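Local coordinates for protein probable M18 family aminopeptidase 1 (Thermotoga maritima, PDB 2GLF) that probably acts as a zinc-dependent aminopeptidase of the M18 family that removes residues from the N-terminus of peptides, at residues T32-I40 and A66-A74; Y246-A254 and V322-A330. One frame throughout, in Å; residues are numbered along the deposited sequence.

Interaction 1 (T32-I40 and A66-A74); sequences TERMTVKEI and AVNRGKAIA
Lys71 lies along the first turn of the helix that starts at Glu33, and its side chain runs the same way as those of Glu33 and Arg34. Its CB sits 4.0 Å from Glu33 CG. Its CG meets that same Glu33 carbon and also approaches Arg34 CG at 4.1 Å. CG lies beside the backbone N, anti to the carbonyl carbon (chi1 -62°), and the chain is fully extended beyond it. This carries NZ past the helix start to an acidic and intersubunit site. There NZ forms a salt bridge with Glu224 and a hydrogen bond with His369 of the second subunit. A water may link NZ, by a weak bond, to Glu33 OE1. The Arg34 guanidinium comes to the same place, NH1 pairing with Glu224 and NH2 with Glu371 of the second subunit. Two cations thus share one carboxylate, which would offset their like charges.

The second segment is a beta-hairpin. Ala66 and Ala74 form a hydrogen-bonded antiparallel pair, and the loop between them turns its backbone toward the helix. The hairpin strands, 64-67 and 73-77, belong to the mixed sheet of the M18 peptidase, and helix 33-45 packs against them.

Gly70 O points at the helix. Arg34 CA donates a CA-H...O contact to it at 3.3 Å. A water also donates to both Gly70 O, at 2.7 Å, and Arg34 O. Val37 packs against the hairpin. Its CG1, anti to the backbone N (chi1 163°), reaches Val67 CG1 at 4.0 Å, the two side chains crossing at a slant. Its CG2 packs over Lys71 C at 3.5 Å and touches Ile73 CG2. One turn on, Ile40 CG2 meets that same Ile73 methyl at 4.3 Å.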
loop_
_atom_site.group_PDB
_atom_site.type_symbol
_atom_site.label_atom_id
_atom_site.label_comp_id
_atom_site.label_asym_id
_atom_site.label_seq_id
_atom_site.Cartn_x
_atom_site.Cartn_y
_atom_site.Cartn_z
ATOM N N THR A 32 -4.481 43.704 17.870
ATOM C CA THR A 32 -4.280 42.796 18.990
ATOM C C THR A 32 -5.345 43.072 20.035
ATOM O O THR A 32 -5.983 44.124 19.997
ATOM C CB THR A 32 -2.892 43.000 19.597
ATOM O OG1 THR A 32 -2.829 44.282 20.231
ATOM C CG2 THR A 32 -1.836 42.944 18.502
ATOM N N GLU A 33 -5.540 42.139 20.968
ATOM C CA GLU A 33 -6.563 42.317 21.993
ATOM C C GLU A 33 -6.243 43.470 22.938
ATOM O O GLU A 33 -7.144 44.152 23.415
ATOM C CB GLU A 33 -6.787 41.017 22.786
ATOM C CG GLU A 33 -5.689 40.651 23.764
ATOM C CD GLU A 33 -4.426 40.179 23.079
ATOM O OE1 GLU A 33 -3.415 39.954 23.781
ATOM O OE2 GLU A 33 -4.443 40.024 21.837
ATOM N N ARG A 34 -4.962 43.699 23.203
ATOM C CA ARG A 34 -4.580 44.795 24.084
ATOM C C ARG A 34 -4.884 46.114 23.381
ATOM O O ARG A 34 -5.229 47.107 24.022
ATOM C CB ARG A 34 -3.090 44.721 24.431
ATOM C CG ARG A 34 -2.669 43.375 24.990
ATOM C CD ARG A 34 -1.163 43.293 25.186
ATOM N NE ARG A 34 -0.768 43.861 26.464
ATOM C CZ ARG A 34 -0.431 43.138 27.524
ATOM N NH1 ARG A 34 -0.433 41.815 27.454
ATOM N NH2 ARG A 34 -0.109 43.743 28.657
HETATM N N MSE A 35 -4.769 46.115 22.058
HETATM C CA MSE A 35 -5.030 47.309 21.270
HETATM C C MSE A 35 -6.520 47.581 21.140
HETATM O O MSE A 35 -6.959 48.731 21.211
HETATM C CB MSE A 35 -4.415 47.170 19.875
HETATM C CG MSE A 35 -3.122 47.939 19.681
HETATM SE SE MSE A 35 -2.166 47.414 18.076
HETATM C CE MSE A 35 -0.992 46.149 18.920
ATOM N N THR A 36 -7.302 46.526 20.938
ATOM C CA THR A 36 -8.743 46.694 20.792
ATOM C C THR A 36 -9.309 47.243 22.088
ATOM O O THR A 36 -10.118 48.164 22.068
ATOM C CB THR A 36 -9.440 45.367 20.454
ATOM O OG1 THR A 36 -8.698 44.694 19.427
ATOM C CG2 THR A 36 -10.859 45.628 19.947
ATOM N N VAL A 37 -8.875 46.691 23.216
ATOM C CA VAL A 37 -9.356 47.178 24.501
ATOM C C VAL A 37 -9.078 48.675 24.607
ATOM O O VAL A 37 -9.982 49.458 24.896
ATOM C CB VAL A 37 -8.688 46.436 25.686
ATOM C CG1 VAL A 37 -8.883 47.225 26.987
ATOM C CG2 VAL A 37 -9.307 45.046 25.833
ATOM N N LYS A 38 -7.833 49.069 24.352
ATOM C CA LYS A 38 -7.448 50.478 24.415
ATOM C C LYS A 38 -8.361 51.349 23.557
ATOM O O LYS A 38 -8.786 52.427 23.977
ATOM C CB LYS A 38 -6.004 50.667 23.942
ATOM C CG LYS A 38 -5.633 52.123 23.750
ATOM C CD LYS A 38 -4.345 52.293 22.969
ATOM C CE LYS A 38 -4.183 53.735 22.502
ATOM N NZ LYS A 38 -5.338 54.181 21.661
ATOM N N GLU A 39 -8.656 50.877 22.354
ATOM C CA GLU A 39 -9.498 51.614 21.431
ATOM C C GLU A 39 -10.952 51.645 21.907
ATOM O O GLU A 39 -11.655 52.640 21.716
ATOM C CB GLU A 39 -9.386 50.986 20.041
ATOM C CG GLU A 39 -9.953 51.825 18.916
ATOM C CD GLU A 39 -9.594 53.291 19.039
ATOM O OE1 GLU A 39 -8.505 53.604 19.572
ATOM O OE2 GLU A 39 -10.401 54.131 18.588
ATOM N N ILE A 40 -11.396 50.562 22.539
ATOM C CA ILE A 40 -12.765 50.477 23.040
ATOM C C ILE A 40 -12.930 51.353 24.277
ATOM O O ILE A 40 -13.961 52.000 24.460
ATOM C CB ILE A 40 -13.143 49.010 23.381
ATOM C CG1 ILE A 40 -13.091 48.166 22.108
ATOM C CG2 ILE A 40 -14.557 48.936 23.967
ATOM C CD1 ILE A 40 -13.333 46.691 22.347
ATOM N N ALA A 66 -15.709 47.824 32.959
ATOM C CA ALA A 66 -14.622 47.259 33.732
ATOM C C ALA A 66 -13.613 46.653 32.770
ATOM O O ALA A 66 -13.980 45.889 31.875
ATOM C CB ALA A 66 -15.151 46.194 34.669
ATOM N N VAL A 67 -12.346 47.019 32.935
ATOM C CA VAL A 67 -11.280 46.485 32.099
ATOM C C VAL A 67 -10.690 45.346 32.913
ATOM O O VAL A 67 -10.323 45.554 34.063
ATOM C CB VAL A 67 -10.185 47.538 31.852
ATOM C CG1 VAL A 67 -9.104 46.968 30.937
ATOM C CG2 VAL A 67 -10.797 48.786 31.248
ATOM N N ASN A 68 -10.611 44.147 32.346
ATOM C CA ASN A 68 -10.058 43.023 33.094
ATOM C C ASN A 68 -8.563 43.213 33.327
ATOM O O ASN A 68 -8.159 43.709 34.379
ATOM C CB ASN A 68 -10.320 41.700 32.367
ATOM C CG ASN A 68 -9.910 40.491 33.193
ATOM O OD1 ASN A 68 -10.401 39.381 32.980
ATOM N ND2 ASN A 68 -8.999 40.699 34.135
ATOM N N ARG A 69 -7.734 42.818 32.367
ATOM C CA ARG A 69 -6.298 42.997 32.546
ATOM C C ARG A 69 -5.674 43.636 31.316
ATOM O O ARG A 69 -4.540 43.321 30.935
ATOM C CB ARG A 69 -5.618 41.661 32.850
ATOM C CG ARG A 69 -5.860 41.138 34.268
ATOM C CD ARG A 69 -5.113 39.832 34.480
ATOM N NE ARG A 69 -5.199 39.301 35.843
ATOM C CZ ARG A 69 -6.327 38.936 36.448
ATOM N NH1 ARG A 69 -7.494 39.046 35.825
ATOM N NH2 ARG A 69 -6.283 38.435 37.673
ATOM N N GLY A 70 -6.423 44.553 30.710
ATOM C CA GLY A 70 -5.941 45.228 29.521
ATOM C C GLY A 70 -6.158 44.331 28.325
ATOM O O GLY A 70 -5.678 44.617 27.232
ATOM N N LYS A 71 -6.893 43.243 28.536
ATOM C CA LYS A 71 -7.172 42.290 27.473
ATOM C C LYS A 71 -8.656 41.958 27.382
ATOM O O LYS A 71 -9.097 41.306 26.446
ATOM C CB LYS A 71 -6.373 41.006 27.698
ATOM C CG LYS A 71 -4.872 41.201 27.684
ATOM C CD LYS A 71 -4.161 39.896 27.976
ATOM C CE LYS A 71 -2.661 40.076 27.937
ATOM N NZ LYS A 71 -1.926 38.804 28.195
ATOM N N ALA A 72 -9.426 42.400 28.363
ATOM C CA ALA A 72 -10.857 42.145 28.361
ATOM C C ALA A 72 -11.550 43.376 28.914
ATOM O O ALA A 72 -10.972 44.119 29.704
ATOM C CB ALA A 72 -11.171 40.934 29.211
ATOM N N ILE A 73 -12.788 43.607 28.508
ATOM C CA ILE A 73 -13.489 44.774 29.001
ATOM C C ILE A 73 -14.997 44.640 28.838
ATOM O O ILE A 73 -15.503 44.360 27.751
ATOM C CB ILE A 73 -12.979 46.040 28.280
ATOM C CG1 ILE A 73 -13.620 47.287 28.883
ATOM C CG2 ILE A 73 -13.263 45.940 26.789
ATOM C CD1 ILE A 73 -13.123 48.577 28.266
ATOM N N ALA A 74 -15.708 44.822 29.942
ATOM C CA ALA A 74 -17.159 44.735 29.944
ATOM C C ALA A 74 -17.733 46.142 30.127
ATOM O O ALA A 74 -17.280 46.903 30.977
ATOM C CB ALA A 74 -17.621 43.819 31.068
HETATM O O HOH W 1 -3.821 37.464 25.794
HETATM O O HOH W 2 -4.414 46.941 26.661
#

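Interaction 2 (Y246-A254 and V322-A330); sequences YGQDDRICA and VISGDVCAA. With MN (manganese (II) ion), chain E; MN (manganese (II) ion), chain F.
Asp249 and Asp326 both hold CG anti to the backbone N, at chi1 -172° and -154°, and these torsions bring their carboxylates to one manganese ion. Asp249 OD1 binds it at 2.3 Å. Asp326 binds it with both oxygens, OD2 at 2.4 Å and OD1 at 2.6 Å. A water and His92 complete the ligands of this ion. Asp249 OD2 turns to the second manganese ion, at 2.4 Å, where Glu279 and His425 also bind. Asp249 therefore bridges the two metals with one oxygen each.

Asp326 OD2 has a further partner. Val327 N donates to it at 2.8 Å, meeting the oxygen on its anti side and somewhat out of the carboxylate plane. This bond helps fix the rotation of the chelating group.

Asp250 stands in the second shell. Its side chain crosses that of Asp326 at about a right angle, with the carboxylate planes 52° apart. Its OD2 accepts a hydrogen bond from the backbone N of His92, and so ties a metal ligand to segment 246-254.

Van der Waals contacts also join the two segments. Val327 CG1 lies 3.5 Å from Ile252 CG2, the side chains crossing at about a right angle. The other methyl, Val327 CG2, is 3.9 Å from Asp249 OD1. Cys253 aims at the strand and lays SG against Asp326 N at 3.6 Å, while its CB rests on Gly325 O.

The segments that carry helix 248-263 and strand 321-329 thus supply the bridging and the chelating aspartate. This is the two-metal, cocatalytic type of site found in M18 aminopeptidases and their relatives, probably occupied by zinc in the working enzyme.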
loop_
_atom_site.group_PDB
_atom_site.type_symbol
_atom_site.label_atom_id
_atom_site.label_comp_id
_atom_site.label_asym_id
_atom_site.label_seq_id
_atom_site.Cartn_x
_atom_site.Cartn_y
_atom_site.Cartn_z
ATOM N N TYR A 246 -7.766 42.017 8.368
ATOM C CA TYR A 246 -7.305 40.997 9.285
ATOM C C TYR A 246 -8.017 41.104 10.618
ATOM O O TYR A 246 -8.273 42.202 11.114
ATOM C CB TYR A 246 -5.807 41.135 9.537
ATOM C CG TYR A 246 -5.352 40.444 10.801
ATOM C CD1 TYR A 246 -5.189 39.065 10.842
ATOM C CD2 TYR A 246 -5.129 41.169 11.967
ATOM C CE1 TYR A 246 -4.815 38.424 12.005
ATOM C CE2 TYR A 246 -4.758 40.538 13.139
ATOM C CZ TYR A 246 -4.600 39.161 13.152
ATOM O OH TYR A 246 -4.207 38.522 14.312
ATOM N N GLY A 247 -8.327 39.948 11.193
ATOM C CA GLY A 247 -8.954 39.909 12.496
ATOM C C GLY A 247 -10.414 40.258 12.513
ATOM O O GLY A 247 -10.967 40.544 13.577
ATOM N N GLN A 248 -11.053 40.250 11.351
ATOM C CA GLN A 248 -12.470 40.553 11.327
ATOM C C GLN A 248 -13.184 39.495 12.145
ATOM O O GLN A 248 -14.317 39.704 12.587
ATOM C CB GLN A 248 -13.007 40.575 9.900
ATOM C CG GLN A 248 -12.859 41.933 9.254
ATOM C CD GLN A 248 -13.493 42.001 7.891
ATOM O OE1 GLN A 248 -13.027 41.366 6.944
ATOM N NE2 GLN A 248 -14.571 42.771 7.782
ATOM N N ASP A 249 -12.513 38.363 12.362
ATOM C CA ASP A 249 -13.114 37.304 13.153
ATOM C C ASP A 249 -13.377 37.856 14.541
ATOM O O ASP A 249 -12.508 37.863 15.416
ATOM C CB ASP A 249 -12.221 36.075 13.265
ATOM C CG ASP A 249 -12.935 34.896 13.942
ATOM O OD1 ASP A 249 -13.723 35.123 14.888
ATOM O OD2 ASP A 249 -12.695 33.735 13.548
ATOM N N ASP A 250 -14.601 38.349 14.677
ATOM C CA ASP A 250 -15.175 38.915 15.880
ATOM C C ASP A 250 -14.904 40.340 16.293
ATOM O O ASP A 250 -15.596 40.854 17.169
ATOM C CB ASP A 250 -14.949 37.996 17.058
ATOM C CG ASP A 250 -16.232 37.722 17.780
ATOM O OD1 ASP A 250 -17.245 37.510 17.079
ATOM O OD2 ASP A 250 -16.239 37.725 19.025
ATOM N N ARG A 251 -13.915 40.997 15.703
ATOM C CA ARG A 251 -13.730 42.396 16.069
ATOM C C ARG A 251 -14.834 43.095 15.284
ATOM O O ARG A 251 -15.199 44.233 15.572
ATOM C CB ARG A 251 -12.343 42.923 15.673
ATOM C CG ARG A 251 -11.213 42.177 16.364
ATOM C CD ARG A 251 -9.990 43.036 16.612
ATOM N NE ARG A 251 -9.050 42.320 17.467
ATOM C CZ ARG A 251 -8.047 41.572 17.025
ATOM N NH1 ARG A 251 -7.838 41.443 15.725
ATOM N NH2 ARG A 251 -7.266 40.932 17.882
ATOM N N ILE A 252 -15.382 42.378 14.302
ATOM C CA ILE A 252 -16.462 42.907 13.490
ATOM C C ILE A 252 -17.722 42.848 14.336
ATOM O O ILE A 252 -18.628 43.657 14.175
ATOM C CB ILE A 252 -16.684 42.085 12.204
ATOM C CG1 ILE A 252 -17.594 42.866 11.249
ATOM C CG2 ILE A 252 -17.324 40.745 12.540
ATOM C CD1 ILE A 252 -17.674 42.279 9.855
ATOM N N CYS A 253 -17.779 41.878 15.237
ATOM C CA CYS A 253 -18.926 41.756 16.116
ATOM C C CYS A 253 -18.714 42.635 17.328
ATOM O O CYS A 253 -19.669 43.104 17.941
ATOM C CB CYS A 253 -19.115 40.313 16.546
ATOM S SG CYS A 253 -19.983 39.389 15.312
ATOM N N ALA A 254 -17.449 42.860 17.664
ATOM C CA ALA A 254 -17.104 43.702 18.795
ATOM C C ALA A 254 -17.457 45.143 18.461
ATOM O O ALA A 254 -18.010 45.867 19.286
ATOM C CB ALA A 254 -15.625 43.588 19.097
ATOM N N VAL A 322 -28.813 36.689 26.262
ATOM C CA VAL A 322 -27.447 36.844 25.781
ATOM C C VAL A 322 -27.357 36.538 24.294
ATOM O O VAL A 322 -27.846 35.516 23.819
ATOM C CB VAL A 322 -26.461 35.918 26.549
ATOM C CG1 VAL A 322 -25.064 36.044 25.970
ATOM C CG2 VAL A 322 -26.440 36.280 28.024
ATOM N N ILE A 323 -26.754 37.461 23.561
ATOM C CA ILE A 323 -26.550 37.296 22.134
ATOM C C ILE A 323 -25.060 37.036 21.986
ATOM O O ILE A 323 -24.235 37.890 22.323
ATOM C CB ILE A 323 -26.883 38.573 21.340
ATOM C CG1 ILE A 323 -28.328 39.000 21.602
ATOM C CG2 ILE A 323 -26.632 38.330 19.845
ATOM C CD1 ILE A 323 -29.342 38.042 21.087
ATOM N N SER A 324 -24.721 35.841 21.516
ATOM C CA SER A 324 -23.334 35.457 21.295
ATOM C C SER A 324 -22.920 36.049 19.946
ATOM O O SER A 324 -23.266 35.514 18.894
ATOM C CB SER A 324 -23.227 33.933 21.260
ATOM O OG SER A 324 -21.893 33.518 21.043
ATOM N N GLY A 325 -22.189 37.158 19.979
ATOM C CA GLY A 325 -21.775 37.795 18.742
ATOM C C GLY A 325 -20.492 37.267 18.122
ATOM O O GLY A 325 -19.397 37.679 18.506
ATOM N N ASP A 326 -20.627 36.351 17.166
ATOM C CA ASP A 326 -19.476 35.780 16.476
ATOM C C ASP A 326 -19.848 35.533 15.012
ATOM O O ASP A 326 -21.023 35.438 14.669
ATOM C CB ASP A 326 -19.032 34.481 17.154
ATOM C CG ASP A 326 -17.559 34.175 16.924
ATOM O OD1 ASP A 326 -17.021 33.281 17.603
ATOM O OD2 ASP A 326 -16.934 34.828 16.066
ATOM N N VAL A 327 -18.840 35.433 14.156
ATOM C CA VAL A 327 -19.039 35.245 12.721
ATOM C C VAL A 327 -19.265 33.806 12.284
ATOM O O VAL A 327 -18.825 32.867 12.942
ATOM C CB VAL A 327 -17.821 35.759 11.940
ATOM C CG1 VAL A 327 -17.567 37.230 12.252
ATOM C CG2 VAL A 327 -16.602 34.924 12.305
ATOM N N CYS A 328 -19.952 33.643 11.162
ATOM C CA CYS A 328 -20.198 32.320 10.606
ATOM C C CYS A 328 -19.518 32.307 9.242
ATOM O O CYS A 328 -18.916 33.304 8.835
ATOM C CB CYS A 328 -21.697 32.048 10.460
ATOM S SG CYS A 328 -22.569 33.276 9.467
ATOM N N ALA A 329 -19.614 31.184 8.535
ATOM C CA ALA A 329 -18.974 31.053 7.234
ATOM C C ALA A 329 -19.965 31.221 6.101
ATOM O O ALA A 329 -20.986 30.549 6.063
ATOM C CB ALA A 329 -18.297 29.698 7.136
ATOM N N ALA A 330 -19.669 32.132 5.185
ATOM C CA ALA A 330 -20.532 32.368 4.034
ATOM C C ALA A 330 -20.132 31.343 2.973
ATOM O O ALA A 330 -19.068 30.732 3.086
ATOM C CB ALA A 330 -20.325 33.775 3.514
HETATM MN MN MN E . -14.814 33.765 16.414
HETATM MN MN MN F . -12.106 32.164 15.282
HETATM O O HOH W 3 -15.803 32.987 14.417
#

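How the interactions relate
Both contacts are buried, and both involve the same mixed sheet at different places. Interaction 1 packs helix 33-45 on the hairpin of strands 64-67 and 73-77, toward one edge of the sheet. Interaction 2 joins helix 248-263 to the more interior strand 321-329. The chemistry follows the position. The 32-40 and 66-74 pair combines apolar packing with charged ends that reach a second subunit. The 246-254 and 322-330 pair gathers carboxylates around metal ions. The contact centres are 16 Å apart, yet the segments meet: Arg251 packs on the helix start of interaction 1, with its NE 3.1 Å from Thr36 OG1.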